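Local coordinates for 3-hydroxyacyl-thioester dehydratase X (Mycobacterium tuberculosis, PDB 4OOB), which catalyses the reversible hydration of trans-2-enoyl-CoA to (3R)-3-hydroxyacyl-CoA, accepting a broad range of chain lengths with a preference for C8 to C12 substrates, at residues L17-A22 against D85-R90; T71-T76 against W119-T124; V153-P158 against P225-L230. One frame throughout, in Å; residues are numbered along the deposited sequence.

Interaction 1. Residues L17-A22 against D85-R90; sequences LPIDPA and DAVGVR
L17 and V87 are joined by two backbone hydrogen bonds. L17 N reaches V87 O at 2.8 Å and V87 N reaches L17 O at 2.7 Å, which marks an antiparallel hydrogen-bonded pair. L17 O also has A86 CA 3.3 Å away, a bent and at most weak CA-H...O contact. The paired side chains rise on one side of the sheet, where L17 CB meets V87 CG2 at 3.8 Å. Farther out, the CD2 branch of L17 comes within 4.1 Å of V89 CG2. Beyond the paired residues, I19 reaches back: CG1 stands anti to the carbonyl carbon (chi1 -73°), and CD1 at its end lies 3.5 Å from D85 O while also touching V87 CG1, the two side chains crossing at about a right angle. Strand 12-18, paired with strand 86-99, is outermost on this flank of the hotdog sheet within the chain; L47 of helix 43-57 backs it, packing on L17, I19 and V87. D85 turns its carboxylate away from the contact; OD2 accepts from A82 N and forms a salt bridge with R79. Within its own segment, D20 N-caps helix 21-31, its OD1 taking A22 N at 3.1 Å from above the carboxylate plane. Polar pairing thus runs through the backbone of L17 and V87, whereas the side chains meeting between the segments are aliphatic; neither carboxylate acts across the contact.

Interaction 2. Residues T71-T76 against W119-T124; sequences TENHIT and WHQVTT
A classic beta bulge interrupts this antiparallel pair of strands of the hotdog sheet, where T71 and E72 both face T124. T71 N donates to T124 O at 3.0 Å and T124 N donates to E72 O at 2.9 Å, so one residue is bracketed by two consecutive residues of the other strand. Past the bulge the ladder is regular, with the segment axes 4.7 Å apart and 170° between their directions. H74 N bonds to V122 O at 2.7 Å, V122 N returns a bond to H74 O, and T76 and H120 repeat the exchange.

The two sides of the ladder differ. On the side bearing E72, H74, T76, H120, V122 and T124, the H74 imidazole bonds along its own strand: NE2 donates to E72 OE2 at 3.0 Å, almost straight (170°) and in the ring plane, meeting the carboxylate on its anti side but tilted out of the carboxylate plane. ND1 of H74 is bonded in turn to S215, so the imidazole is held at both nitrogens, and the carboxylate that receives NE2 is itself tied through OE1 to R217 in a salt bridge. On the opposite side, I75 packs against W119. Its CG2 lies 3.5 Å from W119 NE1, while CG1 approaches CZ2 to 3.6 Å. W119 CG stands anti to the backbone N (chi1 -172°), and the ring beyond it reaches I75; its NE1 is bonded to L41 O.

Strand 212-218 flanks the pair beside strand 69-77 and strand 102-113 beside strand 116-128, while helix 43-57 covers the W119 side of the sheet through P44 and F45.

Interaction 3. Residues V153-P158 against P225-L230; sequences VLRITP and PATAGL
V153 reaches across to T227, its CG1 3.8 Å from T227 CG2. L154 then forms a two-way backbone exchange with A228, L154 N to A228 O and A228 N to L154 O, both 2.8 Å. The L154 side chain leaves on the other side of the sheet, toward L243 of strand 238-244 and A199 of helix 193-199. R155 bends at chi2 (-134°) and lies beside P225 with both side chains pointing the same way; its NH2 touches P225 CB at 3.4 Å. T227 OG1 lies at the edge of the guanidinium, near its plane, and takes a weak bond from NH1, 3.0 Å long and bent to 122°. The two strands run antiparallel, and strand 152-156 is the outermost on this flank of the sheet within the MaoC-like hotdog domain. I156 continues the ladder with A226: I156 N to A226 O at 2.8 Å and the return bond from A226 N to I156 O at 2.9 Å. Its side chain packs on F195 and T196 of helix 193-199. Past the strand, T157 is the N-cap of helix 158-167, OG1 accepting from K160 N, and P158 follows, its CD 4.4 Å from P225 CB.

All three contacts lie on one antiparallel sheet. Interactions 1 and 3 join its two terminal strands, 12-18 and 152-156, to their neighbours, while interaction 2 is central, its centre about 8 Å from that of the chain. Centres of interactions 1 and 3 are about 31 Å apart, on opposite sides of the chain's centre; interaction 2 lies about 18 Å from interaction 1 and 23 Å from interaction 3, centre to centre. Helix 43-57 links the first two, covering both contacts. Interaction 3 leads through helix 158-167 into a loop whose sequence resembles the hydratase 2 motif, consistent with a catalytic site in the C-terminal half.

Interaction 1. Residues L17-A22 against D85-R90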
loop_
_atom_site.group_PDB
_atom_site.type_symbol
_atom_site.label_atom_id
_atom_site.label_comp_id
_atom_site.label_asym_id
_atom_site.label_seq_id
_atom_site.Cartn_x
_atom_site.Cartn_y
_atom_site.Cartn_z
ATOM N N LEU A 17 17.672 -9.672 5.876
ATOM C CA LEU A 17 17.459 -8.930 4.662
ATOM C C LEU A 17 18.091 -7.562 4.904
ATOM O O LEU A 17 17.687 -6.844 5.847
ATOM C CB LEU A 17 15.953 -8.830 4.377
ATOM C CG LEU A 17 15.546 -8.385 2.984
ATOM C CD1 LEU A 17 15.855 -9.488 1.987
ATOM C CD2 LEU A 17 14.085 -8.014 2.955
ATOM N N PRO A 18 19.140 -7.234 4.114
ATOM C CA PRO A 18 19.749 -5.906 4.240
ATOM C C PRO A 18 18.868 -4.836 3.610
ATOM O O PRO A 18 18.027 -5.124 2.779
ATOM C CB PRO A 18 21.080 -6.031 3.466
ATOM C CG PRO A 18 20.884 -7.168 2.517
ATOM C CD PRO A 18 19.831 -8.082 3.119
ATOM N N ILE A 19 19.066 -3.603 4.038
ATOM C CA ILE A 19 18.350 -2.484 3.461
ATOM C C ILE A 19 19.352 -1.663 2.670
ATOM O O ILE A 19 20.367 -1.238 3.204
ATOM C CB ILE A 19 17.655 -1.676 4.580
ATOM C CG1 ILE A 19 16.448 -2.488 5.093
ATOM C CG2 ILE A 19 17.254 -0.275 4.106
ATOM C CD1 ILE A 19 15.928 -2.085 6.459
ATOM N N ASP A 20 19.064 -1.479 1.388
ATOM C CA ASP A 20 19.781 -0.549 0.565
ATOM C C ASP A 20 19.324 0.909 0.750
ATOM O O ASP A 20 18.246 1.289 0.266
ATOM C CB ASP A 20 19.640 -0.908 -0.892
ATOM C CG ASP A 20 20.427 0.017 -1.761
ATOM O OD1 ASP A 20 21.244 0.782 -1.197
ATOM O OD2 ASP A 20 20.223 0.012 -2.988
ATOM N N PRO A 21 20.184 1.756 1.358
ATOM C CA PRO A 21 19.800 3.131 1.588
ATOM C C PRO A 21 19.403 3.910 0.331
ATOM O O PRO A 21 18.602 4.862 0.441
ATOM C CB PRO A 21 21.037 3.755 2.222
ATOM C CG PRO A 21 21.863 2.607 2.715
ATOM C CD PRO A 21 21.558 1.475 1.795
ATOM N N ALA A 22 19.963 3.537 -0.828
ATOM C CA ALA A 22 19.659 4.203 -2.121
ATOM C C ALA A 22 18.210 3.938 -2.529
ATOM O O ALA A 22 17.544 4.774 -3.175
ATOM C CB ALA A 22 20.591 3.709 -3.225
ATOM N N ASP A 85 19.617 -0.884 9.734
ATOM C CA ASP A 85 19.193 -2.222 10.159
ATOM C C ASP A 85 19.199 -3.239 9.017
ATOM O O ASP A 85 19.007 -2.903 7.855
ATOM C CB ASP A 85 17.794 -2.174 10.739
ATOM C CG ASP A 85 17.733 -1.471 12.052
ATOM O OD1 ASP A 85 18.764 -1.384 12.742
ATOM O OD2 ASP A 85 16.632 -1.036 12.426
ATOM N N ALA A 86 19.463 -4.489 9.366
ATOM C CA ALA A 86 19.113 -5.628 8.516
ATOM C C ALA A 86 17.851 -6.217 9.179
ATOM O O ALA A 86 17.671 -6.015 10.396
ATOM C CB ALA A 86 20.257 -6.635 8.488
ATOM N N VAL A 87 16.971 -6.899 8.429
ATOM C CA VAL A 87 15.680 -7.357 9.016
ATOM C C VAL A 87 15.331 -8.827 8.849
ATOM O O VAL A 87 15.640 -9.424 7.834
ATOM C CB VAL A 87 14.463 -6.524 8.514
ATOM C CG1 VAL A 87 14.559 -5.095 8.965
ATOM C CG2 VAL A 87 14.275 -6.612 7.019
ATOM N N GLY A 88 14.694 -9.411 9.862
ATOM C CA GLY A 88 14.123 -10.758 9.729
ATOM C C GLY A 88 12.742 -10.571 9.129
ATOM O O GLY A 88 12.034 -9.643 9.475
ATOM N N VAL A 89 12.354 -11.433 8.214
ATOM C CA VAL A 89 11.045 -11.339 7.588
ATOM C C VAL A 89 10.343 -12.687 7.657
ATOM O O VAL A 89 10.881 -13.711 7.290
ATOM C CB VAL A 89 11.184 -10.892 6.112
ATOM C CG1 VAL A 89 9.838 -10.772 5.434
ATOM C CG2 VAL A 89 11.900 -9.569 6.027
ATOM N N ARG A 90 9.110 -12.678 8.119
ATOM C CA ARG A 90 8.263 -13.847 8.026
ATOM C C ARG A 90 6.920 -13.410 7.464
ATOM O O ARG A 90 6.372 -12.447 7.941
ATOM C CB ARG A 90 8.060 -14.496 9.398
ATOM C CG ARG A 90 7.381 -15.877 9.347
ATOM C CD ARG A 90 6.899 -16.330 10.732
ATOM N NE ARG A 90 7.549 -15.433 11.673
ATOM C CZ ARG A 90 6.962 -14.632 12.566
ATOM N NH1 ARG A 90 5.630 -14.697 12.823
ATOM N NH2 ARG A 90 7.773 -13.800 13.255
#

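Interaction 2. Residues T71-T76 against W119-T124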
loop_
_atom_site.group_PDB
_atom_site.type_symbol
_atom_site.label_atom_id
_atom_site.label_comp_id
_atom_site.label_asym_id
_atom_site.label_seq_id
_atom_site.Cartn_x
_atom_site.Cartn_y
_atom_site.Cartn_z
ATOM N N THR A 71 -7.123 -3.970 -1.398
ATOM C CA THR A 71 -8.327 -3.443 -0.783
ATOM C C THR A 71 -8.067 -2.812 0.586
ATOM O O THR A 71 -8.713 -1.838 0.891
ATOM C CB THR A 71 -9.393 -4.530 -0.640
ATOM O OG1 THR A 71 -8.794 -5.651 -0.030
ATOM C CG2 THR A 71 -9.956 -4.991 -2.058
ATOM N N GLU A 72 -7.105 -3.338 1.359
ATOM C CA GLU A 72 -6.861 -2.930 2.732
ATOM C C GLU A 72 -5.443 -3.187 3.168
ATOM O O GLU A 72 -4.783 -4.150 2.728
ATOM C CB GLU A 72 -7.789 -3.660 3.698
ATOM C CG GLU A 72 -8.891 -2.763 4.217
ATOM C CD GLU A 72 -9.877 -3.437 5.133
ATOM O OE1 GLU A 72 -11.083 -3.320 4.822
ATOM O OE2 GLU A 72 -9.468 -4.034 6.157
ATOM N N ASN A 73 -4.981 -2.328 4.067
ATOM C CA ASN A 73 -3.653 -2.452 4.609
ATOM C C ASN A 73 -3.588 -1.926 6.012
ATOM O O ASN A 73 -3.988 -0.773 6.246
ATOM C CB ASN A 73 -2.647 -1.684 3.762
ATOM C CG ASN A 73 -1.281 -2.334 3.796
ATOM O OD1 ASN A 73 -0.328 -1.842 4.436
ATOM N ND2 ASN A 73 -1.180 -3.454 3.144
ATOM N N HIS A 74 -3.074 -2.743 6.928
ATOM C CA HIS A 74 -2.954 -2.346 8.325
ATOM C C HIS A 74 -1.521 -2.557 8.743
ATOM O O HIS A 74 -0.994 -3.695 8.698
ATOM C CB HIS A 74 -3.889 -3.141 9.243
ATOM C CG HIS A 74 -5.319 -3.014 8.866
ATOM N ND1 HIS A 74 -6.106 -1.965 9.288
ATOM C CD2 HIS A 74 -6.090 -3.770 8.054
ATOM C CE1 HIS A 74 -7.315 -2.102 8.775
ATOM N NE2 HIS A 74 -7.322 -3.177 8.005
ATOM N N ILE A 75 -0.873 -1.451 9.102
ATOM C CA ILE A 75 0.544 -1.502 9.489
ATOM C C ILE A 75 0.568 -1.145 10.953
ATOM O O ILE A 75 -0.036 -0.152 11.356
ATOM C CB ILE A 75 1.374 -0.486 8.685
ATOM C CG1 ILE A 75 1.672 -1.052 7.301
ATOM C CG2 ILE A 75 2.674 -0.113 9.405
ATOM C CD1 ILE A 75 2.057 0.029 6.281
ATOM N N THR A 76 1.226 -1.963 11.751
ATOM C CA THR A 76 1.486 -1.583 13.139
ATOM C C THR A 76 2.995 -1.481 13.348
ATOM O O THR A 76 3.675 -2.492 13.322
ATOM C CB THR A 76 0.865 -2.588 14.128
ATOM O OG1 THR A 76 -0.553 -2.682 13.878
ATOM C CG2 THR A 76 1.065 -2.140 15.549
ATOM N N TRP A 119 7.787 -4.170 13.198
ATOM C CA TRP A 119 6.820 -3.712 12.196
ATOM C C TRP A 119 6.009 -4.911 11.687
ATOM O O TRP A 119 6.567 -5.941 11.300
ATOM C CB TRP A 119 7.600 -3.001 11.072
ATOM C CG TRP A 119 6.846 -2.231 9.950
ATOM C CD1 TRP A 119 6.683 -0.860 9.845
ATOM C CD2 TRP A 119 6.260 -2.785 8.767
ATOM N NE1 TRP A 119 6.031 -0.528 8.661
ATOM C CE2 TRP A 119 5.757 -1.686 7.983
ATOM C CE3 TRP A 119 6.119 -4.077 8.291
ATOM C CZ2 TRP A 119 5.116 -1.866 6.777
ATOM C CZ3 TRP A 119 5.487 -4.269 7.097
ATOM C CH2 TRP A 119 4.979 -3.162 6.334
ATOM N N HIS A 120 4.697 -4.751 11.709
ATOM C CA HIS A 120 3.749 -5.799 11.400
ATOM C C HIS A 120 2.750 -5.300 10.357
ATOM O O HIS A 120 2.238 -4.184 10.470
ATOM C CB HIS A 120 3.002 -6.179 12.706
ATOM C CG HIS A 120 1.970 -7.244 12.525
ATOM N ND1 HIS A 120 2.247 -8.596 12.639
ATOM C CD2 HIS A 120 0.654 -7.155 12.260
ATOM C CE1 HIS A 120 1.144 -9.285 12.409
ATOM N NE2 HIS A 120 0.166 -8.431 12.172
ATOM N N GLN A 121 2.400 -6.144 9.400
ATOM C CA GLN A 121 1.426 -5.761 8.394
ATOM C C GLN A 121 0.406 -6.857 7.990
ATOM O O GLN A 121 0.757 -7.998 7.842
ATOM C CB GLN A 121 2.162 -5.284 7.176
ATOM C CG GLN A 121 1.305 -5.018 5.970
ATOM C CD GLN A 121 2.161 -4.528 4.824
ATOM O OE1 GLN A 121 2.153 -3.351 4.536
ATOM N NE2 GLN A 121 2.955 -5.418 4.211
ATOM N N VAL A 122 -0.851 -6.429 7.813
ATOM C CA VAL A 122 -1.914 -7.190 7.188
ATOM C C VAL A 122 -2.338 -6.435 5.898
ATOM O O VAL A 122 -2.784 -5.274 5.910
ATOM C CB VAL A 122 -3.130 -7.414 8.095
ATOM C CG1 VAL A 122 -4.066 -8.457 7.480
ATOM C CG2 VAL A 122 -2.721 -7.872 9.527
ATOM N N THR A 123 -2.106 -7.118 4.788
ATOM C CA THR A 123 -2.368 -6.627 3.493
ATOM C C THR A 123 -3.431 -7.568 2.959
ATOM O O THR A 123 -3.259 -8.794 2.988
ATOM C CB THR A 123 -1.129 -6.805 2.589
ATOM O OG1 THR A 123 -0.095 -5.908 3.016
ATOM C CG2 THR A 123 -1.490 -6.604 1.082
ATOM N N THR A 124 -4.475 -7.002 2.408
ATOM C CA THR A 124 -5.495 -7.783 1.828
ATOM C C THR A 124 -5.551 -7.440 0.362
ATOM O O THR A 124 -5.770 -6.295 -0.016
ATOM C CB THR A 124 -6.817 -7.473 2.556
ATOM O OG1 THR A 124 -6.670 -7.899 3.903
ATOM C CG2 THR A 124 -7.952 -8.212 1.990
#

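Interaction 3. Residues V153-P158 against P225-L230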
loop_
_atom_site.group_PDB
_atom_site.type_symbol
_atom_site.label_atom_id
_atom_site.label_comp_id
_atom_site.label_asym_id
_atom_site.label_seq_id
_atom_site.Cartn_x
_atom_site.Cartn_y
_atom_site.Cartn_z
ATOM N N VAL A 153 -3.393 18.594 -2.507
ATOM C CA VAL A 153 -3.792 18.000 -3.764
ATOM C C VAL A 153 -2.666 17.145 -4.301
ATOM O O VAL A 153 -1.558 17.617 -4.531
ATOM C CB VAL A 153 -4.118 19.075 -4.790
ATOM C CG1 VAL A 153 -4.477 18.431 -6.122
ATOM C CG2 VAL A 153 -5.237 19.981 -4.272
ATOM N N LEU A 154 -2.960 15.868 -4.481
ATOM C CA LEU A 154 -2.026 14.922 -5.108
ATOM C C LEU A 154 -2.251 14.929 -6.601
ATOM O O LEU A 154 -3.399 14.802 -7.017
ATOM C CB LEU A 154 -2.300 13.525 -4.540
ATOM C CG LEU A 154 -1.354 13.120 -3.430
ATOM C CD1 LEU A 154 -1.073 14.217 -2.445
ATOM C CD2 LEU A 154 -1.859 11.908 -2.706
ATOM N N ARG A 155 -1.195 15.090 -7.396
ATOM C CA ARG A 155 -1.273 14.918 -8.856
ATOM C C ARG A 155 -0.377 13.768 -9.285
ATOM O O ARG A 155 0.812 13.773 -9.047
ATOM C CB ARG A 155 -0.840 16.158 -9.682
ATOM C CG ARG A 155 -1.534 16.090 -11.086
ATOM C CD ARG A 155 -0.595 16.372 -12.188
ATOM N NE ARG A 155 -0.962 16.042 -13.581
ATOM C CZ ARG A 155 -2.174 15.820 -14.123
ATOM N NH1 ARG A 155 -3.327 15.834 -13.468
ATOM N NH2 ARG A 155 -2.228 15.556 -15.411
ATOM N N ILE A 156 -0.954 12.818 -9.990
ATOM C CA ILE A 156 -0.310 11.542 -10.161
ATOM C C ILE A 156 -0.361 11.191 -11.629
ATOM O O ILE A 156 -1.428 11.007 -12.165
ATOM C CB ILE A 156 -1.007 10.473 -9.325
ATOM C CG1 ILE A 156 -1.178 10.954 -7.903
ATOM C CG2 ILE A 156 -0.196 9.163 -9.310
ATOM C CD1 ILE A 156 -1.920 9.928 -7.084
ATOM N N THR A 157 0.809 11.127 -12.251
ATOM C CA THR A 157 0.965 10.846 -13.671
ATOM C C THR A 157 1.321 9.358 -13.924
ATOM O O THR A 157 1.889 8.669 -13.051
ATOM C CB THR A 157 2.112 11.692 -14.258
ATOM O OG1 THR A 157 3.346 11.290 -13.650
ATOM C CG2 THR A 157 1.937 13.187 -13.944
ATOM N N PRO A 158 1.009 8.862 -15.128
ATOM C CA PRO A 158 1.562 7.582 -15.538
ATOM C C PRO A 158 3.070 7.490 -15.256
ATOM O O PRO A 158 3.554 6.466 -14.761
ATOM C CB PRO A 158 1.267 7.550 -17.057
ATOM C CG PRO A 158 -0.057 8.276 -17.135
ATOM C CD PRO A 158 0.138 9.435 -16.173
ATOM N N PRO A 225 -3.984 10.060 -15.770
ATOM C CA PRO A 225 -3.499 10.984 -14.715
ATOM C C PRO A 225 -4.612 11.329 -13.704
ATOM O O PRO A 225 -5.775 11.412 -14.061
ATOM C CB PRO A 225 -3.128 12.257 -15.505
ATOM C CG PRO A 225 -3.962 12.170 -16.774
ATOM C CD PRO A 225 -3.946 10.703 -17.099
ATOM N N ALA A 226 -4.249 11.514 -12.453
ATOM C CA ALA A 226 -5.215 11.783 -11.403
ATOM C C ALA A 226 -4.857 13.089 -10.712
ATOM O O ALA A 226 -3.689 13.340 -10.343
ATOM C CB ALA A 226 -5.209 10.662 -10.390
ATOM N N THR A 227 -5.894 13.885 -10.489
ATOM C CA THR A 227 -5.781 15.005 -9.591
ATOM C C THR A 227 -6.698 14.708 -8.432
ATOM O O THR A 227 -7.896 14.593 -8.634
ATOM C CB THR A 227 -6.203 16.282 -10.290
ATOM O OG1 THR A 227 -5.295 16.502 -11.372
ATOM C CG2 THR A 227 -6.110 17.409 -9.380
ATOM N N ALA A 228 -6.170 14.608 -7.216
ATOM C CA ALA A 228 -6.988 14.125 -6.120
ATOM C C ALA A 228 -6.803 14.949 -4.830
ATOM O O ALA A 228 -5.669 15.260 -4.407
ATOM C CB ALA A 228 -6.705 12.677 -5.895
ATOM N N GLY A 229 -7.940 15.295 -4.221
ATOM C CA GLY A 229 -7.976 16.204 -3.064
ATOM C C GLY A 229 -7.771 15.373 -1.824
ATOM O O GLY A 229 -8.423 14.326 -1.673
ATOM N N LEU A 230 -6.847 15.809 -0.961
ATOM C CA LEU A 230 -6.583 15.109 0.302
ATOM C C LEU A 230 -7.103 15.922 1.509
ATOM O O LEU A 230 -6.737 17.071 1.710
ATOM C CB LEU A 230 -5.087 14.791 0.486
ATOM C CG LEU A 230 -4.731 14.223 1.881
ATOM C CD1 LEU A 230 -5.231 12.807 2.030
ATOM C CD2 LEU A 230 -3.235 14.280 2.136
#